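Local coordinates for protein beta-N-acetylhexosaminidase (Streptomyces plicatus, PDB 1JAK) that hydrolyses terminal beta-linked N-acetylhexosamine residues as a family 20 glycoside hydrolase, by substrate-assisted catalysis in an alpha/beta-barrel domain, at residues 47-53 with 76-82; 167-171 with 218-222; 245-249 with 309-315; 489-494 with 508-512. All coordinates share one frame. Numbering follows the deposited sequence.

Interaction 1 (47-53 with 76-82)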
# COMPACT_ATOMS: atom_id res chain seq x y z
N THR A 47 -25.77 -16.08 14.45
CA THR A 47 -25.19 -14.77 14.72
C THR A 47 -25.57 -13.71 13.70
O THR A 47 -25.47 -13.92 12.49
CB THR A 47 -23.65 -14.84 14.81
OG1 THR A 47 -23.27 -15.65 15.92
CG2 THR A 47 -23.06 -13.44 14.98
N HIS A 48 -26.01 -12.56 14.20
CA HIS A 48 -26.39 -11.42 13.37
C HIS A 48 -25.31 -10.36 13.51
O HIS A 48 -24.63 -10.28 14.52
CB HIS A 48 -27.72 -10.82 13.86
CG HIS A 48 -28.93 -11.63 13.52
ND1 HIS A 48 -28.90 -13.00 13.43
CD2 HIS A 48 -30.21 -11.26 13.28
CE1 HIS A 48 -30.11 -13.45 13.15
NE2 HIS A 48 -30.93 -12.41 13.06
N ILE A 49 -25.16 -9.54 12.47
CA ILE A 49 -24.20 -8.45 12.49
C ILE A 49 -25.05 -7.19 12.61
O ILE A 49 -25.74 -6.81 11.66
CB ILE A 49 -23.35 -8.40 11.20
CG1 ILE A 49 -22.41 -9.60 11.16
CG2 ILE A 49 -22.55 -7.10 11.15
CD1 ILE A 49 -21.71 -9.79 9.83
N ARG A 50 -25.01 -6.56 13.78
CA ARG A 50 -25.77 -5.35 14.05
C ARG A 50 -24.94 -4.12 13.73
O ARG A 50 -23.81 -3.99 14.20
CB ARG A 50 -26.19 -5.32 15.52
CG ARG A 50 -26.92 -4.06 15.97
CD ARG A 50 -28.28 -3.91 15.31
NE ARG A 50 -29.16 -3.02 16.08
CZ ARG A 50 -28.99 -1.71 16.21
NH1 ARG A 50 -27.98 -1.10 15.62
NH2 ARG A 50 -29.84 -1.00 16.94
N VAL A 51 -25.50 -3.23 12.91
CA VAL A 51 -24.81 -2.01 12.52
C VAL A 51 -25.74 -0.81 12.75
O VAL A 51 -26.93 -0.98 12.99
CB VAL A 51 -24.42 -2.03 11.03
CG1 VAL A 51 -23.51 -3.20 10.74
CG2 VAL A 51 -25.68 -2.11 10.17
N ASP A 52 -25.18 0.39 12.68
CA ASP A 52 -25.98 1.59 12.85
C ASP A 52 -26.83 1.78 11.61
O ASP A 52 -26.50 1.26 10.54
CB ASP A 52 -25.10 2.82 13.06
CG ASP A 52 -24.22 2.70 14.28
OD1 ASP A 52 -24.72 2.27 15.34
OD2 ASP A 52 -23.02 3.04 14.19
N ASP A 53 -27.92 2.53 11.74
CA ASP A 53 -28.80 2.77 10.61
C ASP A 53 -28.22 3.83 9.68
O ASP A 53 -28.76 4.93 9.54
CB ASP A 53 -30.18 3.21 11.12
CG ASP A 53 -31.22 3.29 10.02
OD1 ASP A 53 -31.01 2.66 8.96
OD2 ASP A 53 -32.24 3.98 10.22
N LEU A 76 -25.44 -14.89 8.49
CA LEU A 76 -24.84 -13.63 8.95
C LEU A 76 -25.53 -12.40 8.38
O LEU A 76 -24.92 -11.59 7.68
CB LEU A 76 -23.35 -13.60 8.59
CG LEU A 76 -22.49 -14.63 9.32
CD1 LEU A 76 -21.12 -14.72 8.66
CD2 LEU A 76 -22.36 -14.23 10.78
N PRO A 77 -26.82 -12.23 8.69
CA PRO A 77 -27.55 -11.06 8.17
C PRO A 77 -27.03 -9.77 8.80
O PRO A 77 -26.62 -9.76 9.95
CB PRO A 77 -28.99 -11.36 8.58
CG PRO A 77 -28.81 -12.07 9.89
CD PRO A 77 -27.67 -13.02 9.60
N VAL A 78 -27.05 -8.69 8.02
CA VAL A 78 -26.61 -7.38 8.49
C VAL A 78 -27.88 -6.57 8.72
O VAL A 78 -28.65 -6.33 7.79
CB VAL A 78 -25.71 -6.69 7.44
CG1 VAL A 78 -25.30 -5.30 7.93
CG2 VAL A 78 -24.47 -7.54 7.20
N THR A 79 -28.08 -6.15 9.96
CA THR A 79 -29.28 -5.41 10.34
C THR A 79 -29.01 -4.20 11.23
O THR A 79 -28.00 -4.16 11.94
CB THR A 79 -30.27 -6.35 11.07
OG1 THR A 79 -31.36 -5.59 11.60
CG2 THR A 79 -29.56 -7.07 12.21
N ALA A 80 -29.92 -3.24 11.19
CA ALA A 80 -29.80 -2.03 12.00
C ALA A 80 -30.76 -2.09 13.19
O ALA A 80 -31.12 -1.06 13.76
CB ALA A 80 -30.10 -0.80 11.15
N HIS A 81 -31.18 -3.30 13.55
CA HIS A 81 -32.09 -3.49 14.68
C HIS A 81 -31.74 -4.76 15.44
O HIS A 81 -31.14 -5.68 14.89
CB HIS A 81 -33.54 -3.56 14.19
CG HIS A 81 -33.97 -2.37 13.40
ND1 HIS A 81 -33.91 -2.33 12.02
CD2 HIS A 81 -34.45 -1.16 13.79
CE1 HIS A 81 -34.32 -1.14 11.60
NE2 HIS A 81 -34.65 -0.42 12.66
N GLY A 82 -32.11 -4.81 16.72
CA GLY A 82 -31.82 -5.98 17.53
C GLY A 82 -30.46 -5.90 18.22
O GLY A 82 -29.76 -4.89 18.10
O HOH W 1 -26.15 -15.99 10.84
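Segments 47-53 and 76-82 run side by side in the same direction, paired as short parallel strands with Ile49 opposite Val78 (CA-CA 4.8 Å) and Arg50 opposite Thr79 (CA-CA 5.1 Å). Three backbone hydrogen bonds zip them together: Ile49 N to Pro77 O (2.9 Å), Thr79 N to Ile49 O (3.0 Å) and Val51 N to Thr79 O (2.8 Å). CA-H...O contacts such as Ala80 CA to Val51 O (3.2 Å) fill in between. Where the pairing begins, one water accepts from Leu76 N and donates to Thr47 O, 2.7 Å from each. The strands are the two arms of a beta-alpha-beta unit whose connecting helix, 55-72, packs under Val51, Leu76, Val78 and Ala80; strand 86-90 pairs with the other edge of 49-50 in the mixed sheet of the family 20 domain 2. On the helix side, Ile49 CB lies 4.2 Å from Val78 CG2, and Val51 CG2 meets Val78 CG1 at 3.9 Å. Beside the start of the strands, Pro77 CG sits 3.5 Å from the centroid of the His48 ring, almost on the ring normal, a CH-pi contact. Arg50 curls over the end of 76-82, its NE making a weak hydrogen bond to Gly82 O (2.8 Å), while Thr79 OG1 accepts from His81 N (3.0 Å) in an ST turn that bends the chain there.

Interaction 2 (167-171 with 218-222). With IFG ((2R,3R,4S,5R)-2-acetamido-3,4-dihydroxy-5-hydroxymethyl-piperidine), chain F.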
# COMPACT_ATOMS: atom_id res chain seq x y z
N SER A 167 3.52 -0.79 -14.44
CA SER A 167 4.19 -0.34 -15.66
C SER A 167 5.16 -1.39 -16.23
O SER A 167 5.15 -1.66 -17.43
CB SER A 167 4.96 0.96 -15.40
OG SER A 167 4.07 2.03 -15.09
N ARG A 168 5.99 -1.97 -15.37
CA ARG A 168 6.95 -2.98 -15.82
C ARG A 168 6.21 -4.20 -16.34
O ARG A 168 6.53 -4.73 -17.40
CB ARG A 168 7.93 -3.32 -14.69
CG ARG A 168 9.10 -2.33 -14.61
CD ARG A 168 8.66 -0.86 -14.79
NE ARG A 168 9.82 0.04 -14.75
CZ ARG A 168 10.36 0.52 -13.64
NH1 ARG A 168 9.86 0.21 -12.45
NH2 ARG A 168 11.46 1.28 -13.71
N HIS A 169 5.21 -4.66 -15.59
CA HIS A 169 4.33 -5.73 -16.05
C HIS A 169 2.95 -5.21 -15.69
O HIS A 169 2.73 -4.74 -14.58
CB HIS A 169 4.59 -7.07 -15.37
CG HIS A 169 5.75 -7.83 -15.94
ND1 HIS A 169 7.01 -7.79 -15.39
CD2 HIS A 169 5.84 -8.63 -17.03
CE1 HIS A 169 7.83 -8.54 -16.10
NE2 HIS A 169 7.15 -9.06 -17.10
N PHE A 170 2.03 -5.26 -16.64
CA PHE A 170 0.69 -4.77 -16.40
C PHE A 170 -0.16 -5.78 -15.64
O PHE A 170 -0.05 -6.99 -15.85
CB PHE A 170 0.00 -4.45 -17.74
CG PHE A 170 -1.40 -3.91 -17.59
CD1 PHE A 170 -1.62 -2.67 -17.01
CD2 PHE A 170 -2.49 -4.66 -18.02
CE1 PHE A 170 -2.92 -2.17 -16.86
CE2 PHE A 170 -3.79 -4.17 -17.88
CZ PHE A 170 -4.01 -2.93 -17.30
N PHE A 171 -0.98 -5.27 -14.73
CA PHE A 171 -1.90 -6.09 -13.97
C PHE A 171 -3.26 -5.44 -14.13
O PHE A 171 -3.41 -4.24 -13.90
CB PHE A 171 -1.48 -6.15 -12.49
CG PHE A 171 -0.22 -6.93 -12.27
CD1 PHE A 171 1.03 -6.31 -12.37
CD2 PHE A 171 -0.27 -8.30 -12.03
CE1 PHE A 171 2.21 -7.05 -12.24
CE2 PHE A 171 0.91 -9.05 -11.90
CZ PHE A 171 2.14 -8.42 -12.01
N THR A 218 2.95 -2.78 -24.79
CA THR A 218 3.82 -3.88 -24.39
C THR A 218 4.27 -3.71 -22.94
O THR A 218 3.72 -2.89 -22.21
CB THR A 218 5.04 -4.02 -25.35
OG1 THR A 218 5.69 -5.28 -25.12
CG2 THR A 218 6.04 -2.88 -25.15
N GLU A 219 5.25 -4.50 -22.53
CA GLU A 219 5.76 -4.45 -21.16
C GLU A 219 7.12 -5.13 -21.14
O GLU A 219 7.65 -5.52 -22.18
CB GLU A 219 4.81 -5.20 -20.21
CG GLU A 219 4.59 -6.67 -20.60
CD GLU A 219 3.58 -7.39 -19.72
OE1 GLU A 219 2.73 -6.71 -19.11
OE2 GLU A 219 3.63 -8.64 -19.65
N VAL A 220 7.69 -5.27 -19.95
CA VAL A 220 8.97 -5.95 -19.81
C VAL A 220 8.84 -7.33 -20.44
O VAL A 220 7.87 -8.06 -20.18
CB VAL A 220 9.37 -6.11 -18.33
CG1 VAL A 220 10.54 -7.09 -18.19
CG2 VAL A 220 9.76 -4.75 -17.76
N GLY A 221 9.81 -7.70 -21.26
CA GLY A 221 9.79 -9.01 -21.89
C GLY A 221 9.04 -9.06 -23.21
O GLY A 221 9.04 -10.08 -23.88
N GLY A 222 8.39 -7.96 -23.57
CA GLY A 222 7.65 -7.92 -24.82
C GLY A 222 6.27 -8.55 -24.73
O GLY A 222 5.83 -8.96 -23.66
N1 IFG F . 14.51 2.06 -8.70
C2 IFG F . 13.44 2.62 -9.56
C3 IFG F . 12.18 1.68 -9.79
C4 IFG F . 12.55 0.19 -9.95
C5 IFG F . 13.43 -0.23 -8.77
C6 IFG F . 13.85 -1.69 -8.75
C7 IFG F . 12.61 3.99 -7.69
C8 IFG F . 12.10 5.25 -7.03
C9 IFG F . 14.72 0.61 -8.67
N2 IFG F . 12.98 3.92 -9.00
O7 IFG F . 12.71 3.01 -6.97
O3 IFG F . 11.47 2.12 -10.94
O4 IFG F . 13.28 0.03 -11.16
O6 IFG F . 14.20 -2.11 -7.43
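Two backbone-directed hydrogen bonds join these irregular segments. Val220 N donates to Arg168 O (2.9 Å), and the carboxylate of Glu219 reaches across so that its OE1 accepts from Phe170 N, also at 2.9 Å; Val220 and Glu219, neighbours in sequence, thus bind the backbone just before and just after His169. Apolar contact comes from Val220, whose CB lies over a face of the His169 imidazole, 4.0 Å from the ring centroid, in a CH-pi contact, while its CG2 touches Arg168 CB at 3.8 Å. The same ring turns its edge to Glu219, with CD2 3.4 Å from OE2, and its ND1 is bound by Thr449 O. Both segments are loops of the catalytic barrel: 167-171 follows strand 159-165. Loop 218-222 holds a type II beta turn from Glu219 to Gly222, closed by Gly222 N to Glu219 O (2.9 Å). Of these two segments it is Arg168 that reaches the ligand. Its CA-CB bond leads away from 218-222, and NH1 and NH2 both donate to O3 of the inhibitor IFG, each at 2.9 Å, two donors converging on one hydroxyl oxygen. Salt bridges to Asp165 and Asp197 and a hydrogen bond from NE to Gln199 hold the guanidinium in place within the sugar pocket.

Interaction 3 (245-249 with 309-315); sequences LEVVP and TPGRYLH
This is the seam between the third and fourth strands of the catalytic alpha/beta (TIM) barrel, where parallel strands 246-249 and 313-315 have spread apart and water fills part of the gap. Their short axes approach to 5.3 Å at 33°, and the CA register is Glu246-Gly311 (5.8 Å), Val248-Tyr313 (5.7 Å) and Pro249-Leu314 (5.8 Å). Both strands are extended; 309-312 is loop, with Gly311 at phi/psi -66/168 and Arg312 at -81/-20. The one direct backbone hydrogen bond is His315 N to Pro249 O, 2.9 Å. Water 2 donates to Val247 O (2.8 Å) and Tyr313 O (2.7 Å); water 3 donates to Val247 O (2.8 Å) and accepts from Gly311 N (3.0 Å). Val248 CG1 lies 4.1 Å from Tyr313 CB, and Pro249 CG 3.5 Å from Leu314 CD2. His315 (chi1 t) stacks on His192, its side chain about 7 Å from bound IFG. Before strand 313-315 begins, Gly311 passes close to Glu246: a CB there would come 3.1 Å from Val247 O and 3.2 Å from Glu246 CG. Glu246 (t, t) extends toward Arg312 (m, t, m) in a two-pronged salt bridge, OE1 to NH2 at 2.9 Å and OE2 to NE at 3.0 Å, with OE2 also accepting from Arg312 N at 2.9 Å.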
# COMPACT_ATOMS: atom_id res chain seq x y z
N LEU A 245 -8.63 2.70 1.22
CA LEU A 245 -7.32 2.97 0.67
C LEU A 245 -7.48 4.18 -0.24
O LEU A 245 -8.28 4.16 -1.17
CB LEU A 245 -6.82 1.78 -0.15
CG LEU A 245 -6.40 0.54 0.62
CD1 LEU A 245 -6.24 -0.63 -0.33
CD2 LEU A 245 -5.09 0.81 1.36
N GLU A 246 -6.73 5.24 0.06
CA GLU A 246 -6.75 6.45 -0.75
C GLU A 246 -5.74 6.19 -1.86
O GLU A 246 -4.58 5.89 -1.58
CB GLU A 246 -6.33 7.64 0.11
CG GLU A 246 -6.27 8.99 -0.60
CD GLU A 246 -5.97 10.13 0.35
OE1 GLU A 246 -5.40 9.86 1.43
OE2 GLU A 246 -6.30 11.29 0.03
N VAL A 247 -6.18 6.28 -3.11
CA VAL A 247 -5.29 6.02 -4.24
C VAL A 247 -4.41 7.22 -4.56
O VAL A 247 -4.90 8.33 -4.75
CB VAL A 247 -6.09 5.62 -5.50
CG1 VAL A 247 -5.14 5.45 -6.69
CG2 VAL A 247 -6.83 4.31 -5.25
N VAL A 248 -3.10 6.97 -4.60
CA VAL A 248 -2.11 7.98 -4.92
C VAL A 248 -1.51 7.57 -6.26
O VAL A 248 -0.66 6.68 -6.34
CB VAL A 248 -0.99 8.01 -3.86
CG1 VAL A 248 0.06 9.05 -4.23
CG2 VAL A 248 -1.59 8.33 -2.49
N PRO A 249 -1.97 8.20 -7.35
CA PRO A 249 -1.45 7.86 -8.68
C PRO A 249 -0.12 8.54 -8.95
O PRO A 249 0.13 9.64 -8.47
CB PRO A 249 -2.54 8.38 -9.60
CG PRO A 249 -2.92 9.67 -8.91
CD PRO A 249 -3.00 9.25 -7.45
N THR A 309 -8.88 11.58 -9.80
CA THR A 309 -8.35 11.33 -8.46
C THR A 309 -9.05 12.08 -7.33
O THR A 309 -8.79 13.26 -7.10
CB THR A 309 -6.85 11.67 -8.45
OG1 THR A 309 -6.18 10.89 -9.45
CG2 THR A 309 -6.23 11.39 -7.08
N PRO A 310 -9.94 11.39 -6.59
CA PRO A 310 -10.64 12.04 -5.48
C PRO A 310 -9.70 12.25 -4.29
O PRO A 310 -9.98 13.06 -3.41
CB PRO A 310 -11.78 11.07 -5.18
CG PRO A 310 -11.18 9.74 -5.52
CD PRO A 310 -10.45 10.02 -6.81
N GLY A 311 -8.60 11.50 -4.29
CA GLY A 311 -7.62 11.60 -3.22
C GLY A 311 -6.93 12.95 -3.20
O GLY A 311 -7.04 13.72 -4.15
N ARG A 312 -6.22 13.24 -2.12
CA ARG A 312 -5.53 14.52 -1.95
C ARG A 312 -4.19 14.66 -2.65
O ARG A 312 -3.73 15.79 -2.89
CB ARG A 312 -5.29 14.78 -0.46
CG ARG A 312 -6.55 14.91 0.38
CD ARG A 312 -6.22 14.75 1.85
NE ARG A 312 -5.91 13.36 2.19
CZ ARG A 312 -5.54 12.95 3.40
NH1 ARG A 312 -5.42 13.83 4.39
NH2 ARG A 312 -5.30 11.67 3.63
N TYR A 313 -3.58 13.54 -3.00
CA TYR A 313 -2.24 13.54 -3.57
C TYR A 313 -2.06 13.13 -5.03
O TYR A 313 -2.85 12.37 -5.59
CB TYR A 313 -1.36 12.64 -2.71
CG TYR A 313 -1.58 12.84 -1.23
CD1 TYR A 313 -0.98 13.91 -0.56
CD2 TYR A 313 -2.43 12.01 -0.51
CE1 TYR A 313 -1.22 14.14 0.79
CE2 TYR A 313 -2.68 12.23 0.85
CZ TYR A 313 -2.08 13.31 1.49
OH TYR A 313 -2.33 13.55 2.82
N LEU A 314 -0.98 13.64 -5.62
CA LEU A 314 -0.62 13.32 -7.00
C LEU A 314 0.90 13.20 -6.99
O LEU A 314 1.60 14.16 -6.68
CB LEU A 314 -1.08 14.44 -7.94
CG LEU A 314 -1.08 14.14 -9.45
CD1 LEU A 314 0.34 13.98 -9.97
CD2 LEU A 314 -1.90 12.90 -9.70
N HIS A 315 1.39 12.01 -7.31
CA HIS A 315 2.82 11.70 -7.31
C HIS A 315 3.42 11.98 -8.69
O HIS A 315 2.94 11.44 -9.69
CB HIS A 315 2.99 10.21 -6.96
CG HIS A 315 4.29 9.85 -6.30
ND1 HIS A 315 5.52 10.16 -6.85
CD2 HIS A 315 4.55 9.15 -5.17
CE1 HIS A 315 6.47 9.65 -6.09
NE2 HIS A 315 5.91 9.03 -5.07
O HOH W 2 -4.37 10.89 -3.88
O HOH W 3 -7.53 8.99 -5.49

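Interaction 4 (489-494 with 508-512); sequences LAAQAP and QVPWT
The C-terminal tail, 508-512, is laid across the junction between helix 482-490 and helix 493-499, and the chain ends there. Segment 489-494 stays close to helical angles through a type I beta turn from Ala490 to Ala493, with Gln492 N to Leu489 O at 3.0 Å and Ala493 N to Ala490 O at 3.3 Å. The tail is irregular: Pro510 (phi/psi -82/64) centres an inverse gamma turn, with a weak Trp511 N to Val509 O bond of 2.9 Å, and Trp511 (-40/132) then extends the chain. The closest CA pairs are Ala490-Trp511 (4.1 Å) and Ala491-Thr512 (5.3 Å). Ala490 O, already used in the turn, also accepts from Thr512 N (3.1 Å), the one hydrogen bond between the segments. The close approach is consistent with small residues at the junction of the two helices: Ala490 CB sits 3.1 Å from Pro510 O and 3.7 Å from Val509 CG1, and Ala493 CB is 3.4 Å from Thr512 O. Trp511 (chi1 m, chi2 108°) lays its indole along this junction, with CE3 3.8 Å from Ala493 CB and CH2 4.3 Å from Leu489 CG; its NE1 bonds Ser506 O, and it also touches Trp496 and Phe503. Leu489 (t, p) places CD2 4.0 Å from Val509 CG2 (Val509 chi1 t). Thr512 is m, and its OXT forms a salt bridge to Arg15, near the other end of the modelled chain.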
# COMPACT_ATOMS: atom_id res chain seq x y z
N LEU A 489 4.21 -13.11 13.44
CA LEU A 489 4.31 -13.30 11.99
C LEU A 489 4.24 -14.79 11.68
O LEU A 489 3.58 -15.21 10.73
CB LEU A 489 5.63 -12.72 11.45
CG LEU A 489 5.81 -12.77 9.93
CD1 LEU A 489 4.72 -11.95 9.25
CD2 LEU A 489 7.19 -12.21 9.56
N ALA A 490 4.91 -15.60 12.49
CA ALA A 490 4.91 -17.05 12.29
C ALA A 490 3.48 -17.59 12.32
O ALA A 490 3.15 -18.53 11.60
CB ALA A 490 5.74 -17.73 13.38
N ALA A 491 2.65 -16.98 13.16
CA ALA A 491 1.26 -17.40 13.32
C ALA A 491 0.41 -17.22 12.07
O ALA A 491 -0.66 -17.81 11.95
CB ALA A 491 0.64 -16.65 14.48
N GLN A 492 0.89 -16.40 11.13
CA GLN A 492 0.14 -16.15 9.90
C GLN A 492 0.18 -17.30 8.91
O GLN A 492 -0.69 -17.42 8.06
CB GLN A 492 0.66 -14.88 9.20
CG GLN A 492 0.74 -13.64 10.08
CD GLN A 492 -0.58 -13.28 10.73
OE1 GLN A 492 -1.62 -13.23 10.07
NE2 GLN A 492 -0.55 -13.02 12.03
N ALA A 493 1.20 -18.16 9.02
CA ALA A 493 1.37 -19.28 8.10
C ALA A 493 0.11 -20.06 7.75
O ALA A 493 -0.24 -20.19 6.57
CB ALA A 493 2.44 -20.23 8.64
N PRO A 494 -0.60 -20.59 8.76
CA PRO A 494 -1.82 -21.35 8.44
C PRO A 494 -2.91 -20.53 7.75
O PRO A 494 -3.70 -21.07 6.98
CB PRO A 494 -2.25 -21.89 9.81
CG PRO A 494 -1.74 -20.86 10.76
CD PRO A 494 -0.37 -20.55 10.21
N GLN A 508 14.28 -17.21 9.33
CA GLN A 508 14.35 -16.33 10.51
C GLN A 508 13.05 -16.37 11.31
O GLN A 508 13.00 -15.89 12.44
CB GLN A 508 14.60 -14.88 10.09
CG GLN A 508 15.81 -14.64 9.20
CD GLN A 508 16.01 -13.16 8.94
OE1 GLN A 508 15.05 -12.41 8.76
NE2 GLN A 508 17.27 -12.72 8.90
N VAL A 509 12.00 -16.93 10.71
CA VAL A 509 10.69 -16.98 11.34
C VAL A 509 10.30 -18.41 11.73
O VAL A 509 10.37 -19.32 10.91
CB VAL A 509 9.62 -16.41 10.39
CG1 VAL A 509 8.25 -16.42 11.05
CG2 VAL A 509 10.00 -15.00 9.97
N PRO A 510 9.87 -18.62 12.99
CA PRO A 510 9.47 -19.94 13.49
C PRO A 510 8.03 -20.29 13.12
O PRO A 510 7.18 -20.45 13.99
CB PRO A 510 9.66 -19.79 14.99
CG PRO A 510 9.21 -18.39 15.23
CD PRO A 510 9.85 -17.62 14.08
N TRP A 511 7.79 -20.42 11.81
CA TRP A 511 6.47 -20.72 11.26
C TRP A 511 5.62 -21.74 12.00
O TRP A 511 6.08 -22.82 12.36
CB TRP A 511 6.62 -21.15 9.80
CG TRP A 511 7.35 -20.14 8.99
CD1 TRP A 511 8.63 -20.23 8.50
CD2 TRP A 511 6.88 -18.84 8.62
NE1 TRP A 511 8.97 -19.07 7.86
CE2 TRP A 511 7.92 -18.20 7.91
CE3 TRP A 511 5.67 -18.16 8.82
CZ2 TRP A 511 7.79 -16.90 7.41
CZ3 TRP A 511 5.54 -16.86 8.32
CH2 TRP A 511 6.60 -16.25 7.62
N THR A 512 4.35 -21.37 12.22
CA THR A 512 3.39 -22.23 12.91
C THR A 512 2.75 -23.18 11.90
O THR A 512 2.88 -22.91 10.68
CB THR A 512 2.28 -21.39 13.58
OG1 THR A 512 2.86 -20.49 14.53
CG2 THR A 512 1.27 -22.29 14.29
OXT THR A 512 2.11 -24.16 12.33

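In the fold
The four contacts follow one another along the chain, each closing its own loop before the next opens, so none nest or cross. Interaction 1 closes around helix 55-72 in the N-terminal domain 2. Interactions 2 and 3 both belong to the catalytic barrel: the first ties the loop after strand 159-165 to one before helix 230-242 beside the sugar pocket, and the second shuts the barrel between strands 246-250 and 313-315; their nearest atoms are about 10 Å apart. Interaction 4 closes a short terminal loop around helix 493-499. Its centre lies about 34 Å from that of interaction 3, on the opposite side of the chain's centre.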